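Local structure of V-type ATP synthase alpha chain (Thermoplasma volcanium, 4O1S) at residues Ala121-Ser125 with Ala126-Thr130; Tyr55-Asp59 with Gly60-Arg64; Val89-Thr92 with Pro93-Leu97; Ser111-Lys114 with Val115-Ile119; Lys4-Ser7 with Gly8-Val12. The protein is an intein from the archaeal V-type ATPase subunit A, a compact, mainly beta-stranded domain of the Hint (hedgehog/intein) family. All coordinates share one frame; numbering follows the deposited sequence.

Contact 1 (Ala121-Ser125 with Ala126-Thr130)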
loop_
_atom_site.group_PDB
_atom_site.type_symbol
_atom_site.label_atom_id
_atom_site.label_comp_id
_atom_site.label_asym_id
_atom_site.label_seq_id
_atom_site.Cartn_x
_atom_site.Cartn_y
_atom_site.Cartn_z
ATOM N N ALA A 121 -0.607 -9.652 -6.962
ATOM C CA ALA A 121 -0.717 -8.444 -7.738
ATOM C C ALA A 121 -2.046 -8.518 -8.464
ATOM O O ALA A 121 -2.672 -9.569 -8.501
ATOM C CB ALA A 121 0.404 -8.372 -8.727
ATOM N N VAL A 122 -2.477 -7.410 -9.052
ATOM C CA VAL A 122 -3.700 -7.402 -9.830
ATOM C C VAL A 122 -3.426 -7.068 -11.301
ATOM O O VAL A 122 -2.772 -6.070 -11.603
ATOM C CB VAL A 122 -4.654 -6.391 -9.249
ATOM C CG1 VAL A 122 -5.857 -6.221 -10.140
ATOM C CG2 VAL A 122 -5.065 -6.847 -7.888
ATOM N N ALA A 123 -3.918 -7.906 -12.212
ATOM C CA ALA A 123 -3.746 -7.670 -13.646
ATOM C C ALA A 123 -4.522 -6.433 -14.160
ATOM O O ALA A 123 -5.660 -6.170 -13.739
ATOM C CB ALA A 123 -4.166 -8.910 -14.414
ATOM N N GLU A 124 -3.915 -5.691 -15.086
ATOM C CA GLU A 124 -4.552 -4.495 -15.652
ATOM C C GLU A 124 -5.751 -4.853 -16.519
ATOM O O GLU A 124 -6.751 -4.137 -16.551
ATOM C CB GLU A 124 -3.546 -3.719 -16.502
ATOM C CG GLU A 124 -2.137 -3.716 -15.929
ATOM C CD GLU A 124 -1.502 -2.330 -15.937
ATOM O OE1 GLU A 124 -1.894 -1.499 -16.793
ATOM O OE2 GLU A 124 -0.616 -2.074 -15.084
ATOM N N SER A 125 -5.627 -5.971 -17.229
ATOM C CA SER A 125 -6.635 -6.431 -18.174
ATOM C C SER A 125 -8.028 -6.563 -17.550
ATOM O O SER A 125 -8.939 -5.814 -17.912
ATOM C CB SER A 125 -6.184 -7.758 -18.792
ATOM O OG SER A 125 -7.240 -8.396 -19.497
ATOM N N ALA A 126 -8.177 -7.503 -16.607
ATOM C CA ALA A 126 -9.484 -7.858 -16.036
ATOM C C ALA A 126 -9.392 -8.043 -14.534
ATOM O O ALA A 126 -10.235 -8.710 -13.927
ATOM C CB ALA A 126 -10.033 -9.137 -16.686
ATOM N N SER A 127 -8.348 -7.466 -13.949
ATOM C CA SER A 127 -8.105 -7.584 -12.513
ATOM C C SER A 127 -7.953 -9.028 -12.042
ATOM O O SER A 127 -8.326 -9.358 -10.908
ATOM C CB SER A 127 -9.189 -6.865 -11.723
ATOM O OG SER A 127 -9.288 -5.532 -12.194
ATOM N N GLU A 128 -7.394 -9.875 -12.914
ATOM C CA GLU A 128 -7.131 -11.260 -12.570
ATOM C C GLU A 128 -6.057 -11.325 -11.476
ATOM O O GLU A 128 -5.064 -10.580 -11.504
ATOM C CB GLU A 128 -6.687 -12.088 -13.791
ATOM C CG GLU A 128 -7.550 -11.990 -15.028
ATOM C CD GLU A 128 -6.990 -11.027 -16.069
ATOM O OE1 GLU A 128 -6.855 -9.818 -15.765
ATOM O OE2 GLU A 128 -6.689 -11.483 -17.195
ATOM N N ALA A 129 -6.282 -12.212 -10.511
ATOM C CA ALA A 129 -5.295 -12.503 -9.487
ATOM C C ALA A 129 -4.050 -12.984 -10.166
ATOM O O ALA A 129 -4.077 -14.023 -10.814
ATOM C CB ALA A 129 -5.792 -13.586 -8.532
ATOM N N THR A 130 -2.962 -12.229 -10.030
ATOM C CA THR A 130 -1.686 -12.744 -10.463
ATOM C C THR A 130 -0.685 -12.824 -9.311
ATOM O O THR A 130 -0.729 -12.012 -8.395
ATOM C CB THR A 130 -1.128 -11.991 -11.702
ATOM O OG1 THR A 130 -0.084 -11.096 -11.319
ATOM C CG2 THR A 130 -2.222 -11.253 -12.432
#
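A121 faces T130 and V122 faces A129 as the chain runs out along one strand, turns over in a short loop, and comes back antiparallel. Backbone hydrogen bonds do most of the holding. A121 and T130 form the hydrogen-bonded pair: A121 N reaches T130 O at 2.8 Å and T130 N returns to A121 O at 3.1 Å. Beyond the V122–A129 step, A123 N donates to E128 O at 3.0 Å. Further round, S127 N gives A123 O only a weak bond, with an angle of 123° at the hydrogen. S127 has a positive phi of 59°, which lets the backbone swing back toward the return strand.

One side chain adds a polar tie inside the loop. E128, bent at chi2, folds its carboxylate back over the turn, so that OE1 takes the N-H of A126 at 2.8 Å from above the carboxylate plane.

Apolar contacts lie on both faces. CG1 of V122, anti to its own N (chi1 172°), lies against S127 CA at 3.5 Å, and that face is continued by Y57 and I62 of the neighbouring hairpin. On the other face, the methyl CG2 of T130 meets A123 CB at 3.6 Å. The result is a surface beta hairpin whose six-residue connection, A123 to E128, joins strands 118-122 and 129-141 within the intein fold.

Contact 2 (Tyr55-Asp59 with Gly60-Arg64)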
loop_
_atom_site.group_PDB
_atom_site.type_symbol
_atom_site.label_atom_id
_atom_site.label_comp_id
_atom_site.label_asym_id
_atom_site.label_seq_id
_atom_site.Cartn_x
_atom_site.Cartn_y
_atom_site.Cartn_z
ATOM N N TYR A 55 -9.231 1.754 -5.031
ATOM C CA TYR A 55 -9.506 0.376 -5.408
ATOM C C TYR A 55 -8.970 -0.623 -4.408
ATOM O O TYR A 55 -7.782 -0.644 -4.124
ATOM C CB TYR A 55 -8.897 0.081 -6.762
ATOM C CG TYR A 55 -9.624 0.724 -7.911
ATOM C CD1 TYR A 55 -10.846 0.210 -8.360
ATOM C CD2 TYR A 55 -9.086 1.830 -8.562
ATOM C CE1 TYR A 55 -11.517 0.785 -9.423
ATOM C CE2 TYR A 55 -9.740 2.408 -9.630
ATOM C CZ TYR A 55 -10.963 1.887 -10.058
ATOM O OH TYR A 55 -11.635 2.456 -11.120
ATOM N N SER A 56 -9.855 -1.448 -3.869
ATOM C CA SER A 56 -9.452 -2.509 -2.961
ATOM C C SER A 56 -9.551 -3.813 -3.694
ATOM O O SER A 56 -10.002 -3.849 -4.838
ATOM C CB SER A 56 -10.362 -2.573 -1.743
ATOM O OG SER A 56 -10.191 -1.432 -0.938
ATOM N N TYR A 57 -9.141 -4.892 -3.043
ATOM C CA TYR A 57 -9.135 -6.163 -3.731
ATOM C C TYR A 57 -9.754 -7.180 -2.832
ATOM O O TYR A 57 -9.261 -7.415 -1.737
ATOM C CB TYR A 57 -7.712 -6.577 -4.111
ATOM C CG TYR A 57 -7.655 -7.640 -5.186
ATOM C CD1 TYR A 57 -8.170 -7.400 -6.459
ATOM C CD2 TYR A 57 -7.084 -8.884 -4.935
ATOM C CE1 TYR A 57 -8.121 -8.377 -7.454
ATOM C CE2 TYR A 57 -7.035 -9.868 -5.918
ATOM C CZ TYR A 57 -7.551 -9.606 -7.175
ATOM O OH TYR A 57 -7.507 -10.568 -8.157
ATOM N N VAL A 58 -10.857 -7.760 -3.286
ATOM C CA VAL A 58 -11.553 -8.773 -2.509
ATOM C C VAL A 58 -11.706 -10.041 -3.311
ATOM O O VAL A 58 -12.127 -10.008 -4.478
ATOM C CB VAL A 58 -12.961 -8.342 -2.081
ATOM C CG1 VAL A 58 -13.477 -9.310 -1.039
ATOM C CG2 VAL A 58 -12.958 -6.935 -1.519
ATOM N N ASP A 59 -11.387 -11.155 -2.658
ATOM C CA ASP A 59 -11.456 -12.458 -3.285
ATOM C C ASP A 59 -10.675 -12.366 -4.584
ATOM O O ASP A 59 -9.451 -12.237 -4.554
ATOM C CB ASP A 59 -12.911 -12.880 -3.499
ATOM C CG ASP A 59 -13.676 -13.008 -2.184
ATOM O OD1 ASP A 59 -13.192 -13.722 -1.278
ATOM O OD2 ASP A 59 -14.750 -12.380 -2.043
ATOM N N GLY A 60 -11.366 -12.386 -5.719
ATOM C CA GLY A 60 -10.668 -12.307 -6.990
ATOM C C GLY A 60 -11.030 -11.036 -7.715
ATOM O O GLY A 60 -10.720 -10.825 -8.898
ATOM N N THR A 61 -11.694 -10.160 -6.980
ATOM C CA THR A 61 -12.352 -9.046 -7.618
ATOM C C THR A 61 -11.928 -7.710 -7.060
ATOM O O THR A 61 -11.969 -7.499 -5.851
ATOM C CB THR A 61 -13.853 -9.186 -7.463
ATOM O OG1 THR A 61 -14.179 -10.581 -7.308
ATOM C CG2 THR A 61 -14.530 -8.612 -8.685
ATOM N N ILE A 62 -11.514 -6.820 -7.957
ATOM C CA ILE A 62 -11.331 -5.427 -7.604
ATOM C C ILE A 62 -12.667 -4.787 -7.225
ATOM O O ILE A 62 -13.655 -4.893 -7.939
ATOM C CB ILE A 62 -10.696 -4.614 -8.744
ATOM C CG1 ILE A 62 -9.197 -4.470 -8.510
ATOM C CG2 ILE A 62 -11.284 -3.204 -8.803
ATOM C CD1 ILE A 62 -8.566 -3.324 -9.300
ATOM N N VAL A 63 -12.684 -4.115 -6.087
ATOM C CA VAL A 63 -13.867 -3.421 -5.633
ATOM C C VAL A 63 -13.523 -1.945 -5.449
ATOM O O VAL A 63 -12.356 -1.552 -5.480
ATOM C CB VAL A 63 -14.321 -4.016 -4.313
ATOM C CG1 VAL A 63 -14.526 -5.495 -4.472
ATOM C CG2 VAL A 63 -13.266 -3.791 -3.274
ATOM N N ARG A 64 -14.534 -1.112 -5.288
ATOM C CA ARG A 64 -14.274 0.267 -4.928
ATOM C C ARG A 64 -14.322 0.377 -3.410
ATOM O O ARG A 64 -15.035 -0.385 -2.719
ATOM C CB ARG A 64 -15.295 1.208 -5.569
ATOM C CG ARG A 64 -14.882 1.727 -6.931
ATOM C CD ARG A 64 -16.073 1.850 -7.911
ATOM N NE ARG A 64 -15.638 1.757 -9.314
ATOM C CZ ARG A 64 -15.668 0.643 -10.053
ATOM N NH1 ARG A 64 -16.135 -0.499 -9.557
ATOM N NH2 ARG A 64 -15.232 0.668 -11.303
#
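Strand segments 55-58 and 61-64 run antiparallel with a strong twist, their axes 138° apart and approaching to 4.5 Å, and a type II' turn from V58 to T61 connects them with D59 and G60 at its corners. S56 and V63 exchange a pair of backbone hydrogen bonds, as do V58 and T61. On the face carrying Y55, Y57, I62 and R64, the isoleucine sits between the two tyrosines. Its CG2 meets Y55 CD1 at 3.5 Å, and its CG1 reaches Y57 CD1 at 3.7 Å, the two side chains crossing at about a right angle. R64 lies alongside Y55 and points the same way. Y55 CE1 stands 4.0 Å above the guanidinium plane, toward its rim, while NH2 of R64 lies at the edge of the tyrosine ring; the two planes are 67° apart. With chi1 at -162°, the Y57 ring lies along the turn, and its OH bonds S127 O of the adjacent hairpin. On the reverse face, V63 CG2 lies 3.5 Å from S56 CB and 3.6 Å from V58 CG2. This is a tight 2:2 beta hairpin, its two-residue loop D59-G60 forming a type II' turn, at the tip of strands 43-58 and 61-75.

Contact 3 (Val89-Thr92 with Pro93-Leu97)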
loop_
_atom_site.group_PDB
_atom_site.type_symbol
_atom_site.label_atom_id
_atom_site.label_comp_id
_atom_site.label_asym_id
_atom_site.label_seq_id
_atom_site.Cartn_x
_atom_site.Cartn_y
_atom_site.Cartn_z
ATOM N N VAL A 89 7.353 -2.078 -4.905
ATOM C CA VAL A 89 6.857 -1.207 -3.856
ATOM C C VAL A 89 7.912 -1.180 -2.737
ATOM O O VAL A 89 8.606 -2.171 -2.493
ATOM C CB VAL A 89 5.478 -1.669 -3.366
ATOM C CG1 VAL A 89 5.585 -3.027 -2.676
ATOM C CG2 VAL A 89 4.834 -0.618 -2.454
ATOM N N SER A 90 8.088 -0.024 -2.110
ATOM C CA SER A 90 8.965 0.079 -0.948
ATOM C C SER A 90 8.042 0.252 0.246
ATOM O O SER A 90 7.155 1.123 0.258
ATOM C CB SER A 90 9.949 1.257 -1.060
ATOM O OG SER A 90 10.816 1.140 -2.184
ATOM N N VAL A 91 8.203 -0.609 1.238
ATOM C CA VAL A 91 7.327 -0.538 2.396
ATOM C C VAL A 91 8.101 -0.707 3.686
ATOM O O VAL A 91 9.282 -1.061 3.727
ATOM C CB VAL A 91 6.187 -1.583 2.347
ATOM C CG1 VAL A 91 5.317 -1.382 1.098
ATOM C CG2 VAL A 91 6.768 -2.989 2.374
ATOM N N THR A 92 7.384 -0.429 4.746
ATOM C CA THR A 92 7.842 -0.597 6.094
ATOM C C THR A 92 8.037 -2.105 6.343
ATOM O O THR A 92 7.315 -2.918 5.776
ATOM C CB THR A 92 6.720 -0.004 6.964
ATOM O OG1 THR A 92 7.150 1.248 7.525
ATOM C CG2 THR A 92 6.266 -0.958 8.000
ATOM N N PRO A 93 9.031 -2.491 7.168
ATOM C CA PRO A 93 9.301 -3.916 7.430
ATOM C C PRO A 93 8.114 -4.707 7.958
ATOM O O PRO A 93 8.026 -5.895 7.611
ATOM C CB PRO A 93 10.406 -3.883 8.477
ATOM C CG PRO A 93 11.125 -2.645 8.202
ATOM C CD PRO A 93 10.098 -1.633 7.707
ATOM N N VAL A 94 7.238 -4.082 8.759
ATOM C CA VAL A 94 6.073 -4.783 9.325
ATOM C C VAL A 94 4.862 -4.858 8.383
ATOM O O VAL A 94 3.910 -5.592 8.659
ATOM C CB VAL A 94 5.627 -4.234 10.714
ATOM C CG1 VAL A 94 6.674 -4.490 11.756
ATOM C CG2 VAL A 94 5.314 -2.762 10.659
ATOM N N HIS A 95 4.905 -4.106 7.282
ATOM C CA HIS A 95 3.873 -4.188 6.253
ATOM C C HIS A 95 3.799 -5.590 5.674
ATOM O O HIS A 95 4.816 -6.285 5.590
ATOM C CB HIS A 95 4.151 -3.200 5.128
ATOM C CG HIS A 95 2.916 -2.651 4.505
ATOM N ND1 HIS A 95 1.771 -3.403 4.357
ATOM C CD2 HIS A 95 2.622 -1.417 4.034
ATOM C CE1 HIS A 95 0.832 -2.660 3.802
ATOM N NE2 HIS A 95 1.321 -1.451 3.594
ATOM N N LYS A 96 2.593 -5.995 5.270
ATOM C CA LYS A 96 2.342 -7.370 4.807
ATOM C C LYS A 96 1.983 -7.491 3.343
ATOM O O LYS A 96 1.269 -6.645 2.780
ATOM C CB LYS A 96 1.247 -8.044 5.631
ATOM C CG LYS A 96 1.736 -8.481 6.980
ATOM C CD LYS A 96 0.608 -8.764 7.935
ATOM C CE LYS A 96 1.179 -9.364 9.211
ATOM N NZ LYS A 96 0.126 -9.857 10.120
ATOM N N LEU A 97 2.497 -8.555 2.732
ATOM C CA LEU A 97 2.146 -8.898 1.364
ATOM C C LEU A 97 1.432 -10.236 1.436
ATOM O O LEU A 97 1.437 -10.899 2.479
ATOM C CB LEU A 97 3.390 -9.002 0.481
ATOM C CG LEU A 97 4.333 -7.817 0.155
ATOM C CD1 LEU A 97 3.683 -6.807 -0.726
ATOM C CD2 LEU A 97 4.906 -7.115 1.399
#
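V91 and H95 stand at about a right angle to each other across the bend that ends strand 88-91. The valine comes at the imidazole obliquely: V91 CG2 touches H95 CB at 3.8 Å, and V91 CG1 lies 4.0 Å from H95 CD2. A chi1 of -147° carries the histidine ring to the valine side, where V6 also packs on both residues and L167 and N169 border the ring. Elsewhere in the bend, T92 and V94 cross obliquely, methyl against methyl, with CG2 of T92 3.4 Å from CG2 of V94. The pyrrolidine of P93 sets itself across the T92 side chain and packs on Y77 and V79 of strand 77-83.

These orientations follow from a type I turn spanning T92 to H95. H95 N donates to T92 O at 3.1 Å, arriving well above the carbonyl plane, 60° out of it. Past the turn, K96 N makes a weak bond of 2.9 Å to H95 ND1, with an angle of 127° at the hydrogen; this limits the rotation of the ring only loosely. At the corner, V94 N meets a sulfonate oxygen of a buffer molecule, 4-(2-hydroxyethyl)-1-piperazine ethanesulfonic acid.

The sequence T92-P93-V94-H95 matches the TxxH pattern of block B in inteins. Within this stretch the imidazole is positioned mainly by apolar packing, with V91 against it and V6 and L167 nearby, and the bond that ND1 receives here, from K96 N, is weak.

Contact 4 (Ser111-Lys114 with Val115-Ile119)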
loop_
_atom_site.group_PDB
_atom_site.type_symbol
_atom_site.label_atom_id
_atom_site.label_comp_id
_atom_site.label_asym_id
_atom_site.label_seq_id
_atom_site.Cartn_x
_atom_site.Cartn_y
_atom_site.Cartn_z
ATOM N N SER A 111 9.595 -8.002 6.077
ATOM C CA SER A 111 10.827 -8.493 6.672
ATOM C C SER A 111 10.944 -10.017 6.669
ATOM O O SER A 111 12.001 -10.530 6.986
ATOM C CB SER A 111 10.973 -7.961 8.090
ATOM O OG SER A 111 9.899 -8.413 8.889
ATOM N N ASN A 112 9.885 -10.750 6.316
ATOM C CA ASN A 112 10.019 -12.220 6.238
ATOM C C ASN A 112 9.920 -12.751 4.824
ATOM O O ASN A 112 10.180 -13.930 4.556
ATOM C CB ASN A 112 9.006 -12.933 7.124
ATOM C CG ASN A 112 9.250 -12.686 8.589
ATOM O OD1 ASN A 112 10.399 -12.601 9.034
ATOM N ND2 ASN A 112 8.173 -12.543 9.348
ATOM N N LEU A 113 9.520 -11.868 3.923
ATOM C CA LEU A 113 9.562 -12.171 2.513
ATOM C C LEU A 113 10.946 -12.701 2.064
ATOM O O LEU A 113 12.002 -12.222 2.515
ATOM C CB LEU A 113 9.198 -10.908 1.762
ATOM C CG LEU A 113 8.612 -11.115 0.381
ATOM C CD1 LEU A 113 7.373 -11.995 0.504
ATOM C CD2 LEU A 113 8.303 -9.729 -0.211
ATOM N N LYS A 114 10.931 -13.706 1.193
ATOM C CA LYS A 114 12.158 -14.240 0.602
ATOM C C LYS A 114 12.117 -14.032 -0.898
ATOM O O LYS A 114 11.044 -14.070 -1.496
ATOM C CB LYS A 114 12.295 -15.740 0.854
ATOM C CG LYS A 114 11.851 -16.232 2.230
ATOM C CD LYS A 114 12.718 -15.702 3.374
ATOM C CE LYS A 114 12.240 -16.245 4.738
ATOM N NZ LYS A 114 12.884 -15.549 5.895
ATOM N N VAL A 115 13.273 -13.815 -1.516
ATOM C CA VAL A 115 13.315 -13.865 -2.966
ATOM C C VAL A 115 12.810 -15.237 -3.360
ATOM O O VAL A 115 12.993 -16.223 -2.624
ATOM C CB VAL A 115 14.719 -13.640 -3.539
ATOM C CG1 VAL A 115 15.275 -12.335 -3.018
ATOM C CG2 VAL A 115 15.643 -14.809 -3.192
ATOM N N GLY A 116 12.131 -15.286 -4.498
ATOM C CA GLY A 116 11.488 -16.512 -4.923
ATOM C C GLY A 116 10.001 -16.517 -4.626
ATOM O O GLY A 116 9.218 -17.034 -5.426
ATOM N N ASP A 117 9.612 -15.928 -3.495
ATOM C CA ASP A 117 8.199 -15.797 -3.124
ATOM C C ASP A 117 7.289 -15.188 -4.204
ATOM O O ASP A 117 7.678 -14.258 -4.911
ATOM C CB ASP A 117 8.057 -15.021 -1.808
ATOM C CG ASP A 117 8.586 -15.807 -0.616
ATOM O OD1 ASP A 117 8.916 -17.002 -0.820
ATOM O OD2 ASP A 117 8.655 -15.248 0.513
ATOM N N MET A 118 6.074 -15.723 -4.327
ATOM C CA MET A 118 5.102 -15.222 -5.303
ATOM C C MET A 118 4.099 -14.306 -4.629
ATOM O O MET A 118 3.287 -14.751 -3.803
ATOM C CB MET A 118 4.387 -16.379 -6.008
ATOM C CG MET A 118 5.328 -17.177 -6.876
ATOM S SD MET A 118 4.621 -18.677 -7.553
ATOM C CE MET A 118 3.969 -18.050 -9.088
ATOM N N ILE A 119 4.157 -13.018 -4.954
ATOM C CA ILE A 119 3.289 -12.097 -4.249
ATOM C C ILE A 119 2.094 -11.705 -5.087
ATOM O O ILE A 119 2.145 -11.741 -6.310
ATOM C CB ILE A 119 4.039 -10.867 -3.693
ATOM C CG1 ILE A 119 4.595 -9.994 -4.807
ATOM C CG2 ILE A 119 5.163 -11.306 -2.774
ATOM C CD1 ILE A 119 5.178 -8.684 -4.249
#
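A type II beta turn from K114 to D117 leads the chain out of the loop after strand 104-109 and into strand 118-122, and it is closed twice by the same two residues. D117 N donates to K114 O at 3.1 Å, the turn's own backbone bond. In the other direction, K114 N gives its hydrogen to D117 OD2 at 2.8 Å, almost straight at 166° but arriving from above the carboxylate plane, 60° out of it. A chi1 of -69° sets the D117 carboxylate beside its own backbone N, and from there it folds back over the start of the turn. At the far corner, G116 takes a positive phi; having no CB, it avoids the carbonyl oxygen of V115.

L113 slides past D117 in the opposite direction, its CD1 3.5 Å from D117 OD2; the same methyl makes the apolar contact, 4.0 Å to I119 CG2. I81 and I137 continue this patch around L113, and V134 and T83 around I119.

K114 runs beside D117, yet its NZ stays 6.9 Å from OD2, so the charges do not pair. Toward K114 the carboxylate acts through the backbone N-H and not through the ammonium group, while L113 shields one side of the bonded oxygen.

Contact 5 (Lys4-Ser7 with Gly8-Val12). Unlike the reference sequence in segment 4-7: A5 (reference Cys). With SO4 (sulfate ion), chain F.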
loop_
_atom_site.group_PDB
_atom_site.type_symbol
_atom_site.label_atom_id
_atom_site.label_comp_id
_atom_site.label_asym_id
_atom_site.label_seq_id
_atom_site.Cartn_x
_atom_site.Cartn_y
_atom_site.Cartn_z
ATOM N N LYS A 4 2.500 -0.374 9.932
ATOM C CA LYS A 4 2.502 -0.661 8.511
ATOM C C LYS A 4 2.365 0.623 7.698
ATOM O O LYS A 4 1.431 1.405 7.925
ATOM C CB LYS A 4 1.364 -1.611 8.186
ATOM C CG LYS A 4 1.651 -2.990 8.676
ATOM C CD LYS A 4 0.577 -3.942 8.270
ATOM C CE LYS A 4 -0.374 -4.142 9.418
ATOM N NZ LYS A 4 -0.473 -5.580 9.794
ATOM N N ALA A 5 3.289 0.839 6.759
ATOM C CA ALA A 5 3.253 2.028 5.917
ATOM C C ALA A 5 4.065 1.840 4.608
ATOM O O ALA A 5 4.787 0.848 4.444
ATOM C CB ALA A 5 3.742 3.257 6.714
ATOM N N VAL A 6 3.935 2.787 3.681
ATOM C CA VAL A 6 4.631 2.712 2.404
ATOM C C VAL A 6 5.393 4.012 2.096
ATOM O O VAL A 6 5.165 5.073 2.714
ATOM C CB VAL A 6 3.643 2.419 1.250
ATOM C CG1 VAL A 6 2.834 1.145 1.543
ATOM C CG2 VAL A 6 2.716 3.609 1.044
ATOM N N SER A 7 6.318 3.921 1.148
ATOM C CA SER A 7 7.089 5.079 0.741
ATOM C C SER A 7 6.176 6.100 0.081
ATOM O O SER A 7 5.110 5.758 -0.443
ATOM C CB SER A 7 8.197 4.666 -0.221
ATOM O OG SER A 7 8.432 5.697 -1.162
ATOM N N GLY A 8 6.597 7.356 0.094
ATOM C CA GLY A 8 5.740 8.420 -0.388
ATOM C C GLY A 8 5.619 8.379 -1.892
ATOM O O GLY A 8 4.781 9.071 -2.485
ATOM N N GLU A 9 6.465 7.562 -2.514
ATOM C CA GLU A 9 6.526 7.487 -3.974
ATOM C C GLU A 9 5.521 6.479 -4.477
ATOM O O GLU A 9 5.334 6.329 -5.668
ATOM C CB GLU A 9 7.925 7.082 -4.424
ATOM C CG GLU A 9 8.986 8.096 -4.041
ATOM C CD GLU A 9 8.855 9.393 -4.836
ATOM O OE1 GLU A 9 8.384 9.319 -6.004
ATOM O OE2 GLU A 9 9.229 10.473 -4.296
ATOM N N THR A 10 4.874 5.791 -3.546
ATOM C CA THR A 10 3.975 4.717 -3.884
ATOM C C THR A 10 2.770 5.284 -4.609
ATOM O O THR A 10 2.101 6.176 -4.094
ATOM C CB THR A 10 3.501 3.984 -2.609
ATOM O OG1 THR A 10 4.638 3.523 -1.865
ATOM C CG2 THR A 10 2.589 2.797 -2.961
ATOM N N PRO A 11 2.490 4.763 -5.816
ATOM C CA PRO A 11 1.245 5.101 -6.502
ATOM C C PRO A 11 0.084 4.437 -5.801
ATOM O O PRO A 11 0.171 3.267 -5.428
ATOM C CB PRO A 11 1.413 4.453 -7.888
ATOM C CG PRO A 11 2.854 4.180 -8.022
ATOM C CD PRO A 11 3.323 3.869 -6.628
ATOM N N VAL A 12 -0.990 5.189 -5.623
ATOM C CA VAL A 12 -2.266 4.592 -5.295
ATOM C C VAL A 12 -3.193 4.823 -6.468
ATOM O O VAL A 12 -2.959 5.722 -7.269
ATOM C CB VAL A 12 -2.837 5.186 -4.037
ATOM C CG1 VAL A 12 -1.889 4.913 -2.924
ATOM C CG2 VAL A 12 -2.989 6.649 -4.195
HETATM S S SO4 F . 12.437 7.413 -0.451
HETATM O O1 SO4 F . 11.664 6.344 -1.105
HETATM O O2 SO4 F . 11.680 7.996 0.663
HETATM O O3 SO4 F . 13.698 6.859 0.052
HETATM O O4 SO4 F . 12.733 8.488 -1.406
#
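S7 and T10 make the dense half of this contact. The carbonyl oxygen of S7 is gripped twice by the threonine: T10 N donates to S7 O at 3.1 Å, closing a type I turn from S7 to T10, and the hydroxyl OG1 of T10 donates to the same oxygen at 2.7 Å. Both donors come from one face of the carbonyl plane, the N-H steeply and the hydroxyl at a tilt of 30°. A chi1 of -56° places OG1 beside the backbone N of T10, which lets the two act together. V6 closes in from the side, its side chain at about a right angle to that of T10, with V6 CG2 3.8 Å from T10 CB and V6 CB 3.5 Å from T10 OG1. I22 of helix 22-31 packs on both of them, and V89 adds to the cover of T10.

Within the same four residues lies an ST turn: E9 N donates to S7 OG at 3.0 Å, nearly straight at 170°. It carries the chain from the short edge strand 6-7 to strand 11-13, near the start of the intein.

The other side is looser and faces solvent. The OG of S7, already an acceptor from E9, also donates to O1 of a sulfate ion at 3.3 Å; the ion, probably from the crystallisation liquor, is held as well by R80. E9 is exposed, and its side chain, bent at chi2, leads away from the turn toward K21, with which it forms no more than a long, weak ion pair.

In the fold
All five contacts are local turns, met along the chain in the order 5, 2, 3, 4, 1. Contacts 3 and 5 lie nearest the middle, their centres about 9 Å apart, joined by backbone bonds from T92 N to A5 O and from S7 N to S90 O; A5 replaces the reference cysteine. Contact 4 sits about 11 Å from contact 3, tied through P93 O and S111 N. It shares strand 118-122 with contact 1, about 19 Å away, and contacts 1, 3 and 4 all reach one four-stranded sheet. Contacts 1 and 2 are touching hairpins, centres about 10 Å apart. The central turns thus bring the chain's beginning beside the TxxH stretch, while the hairpins pack together at the periphery.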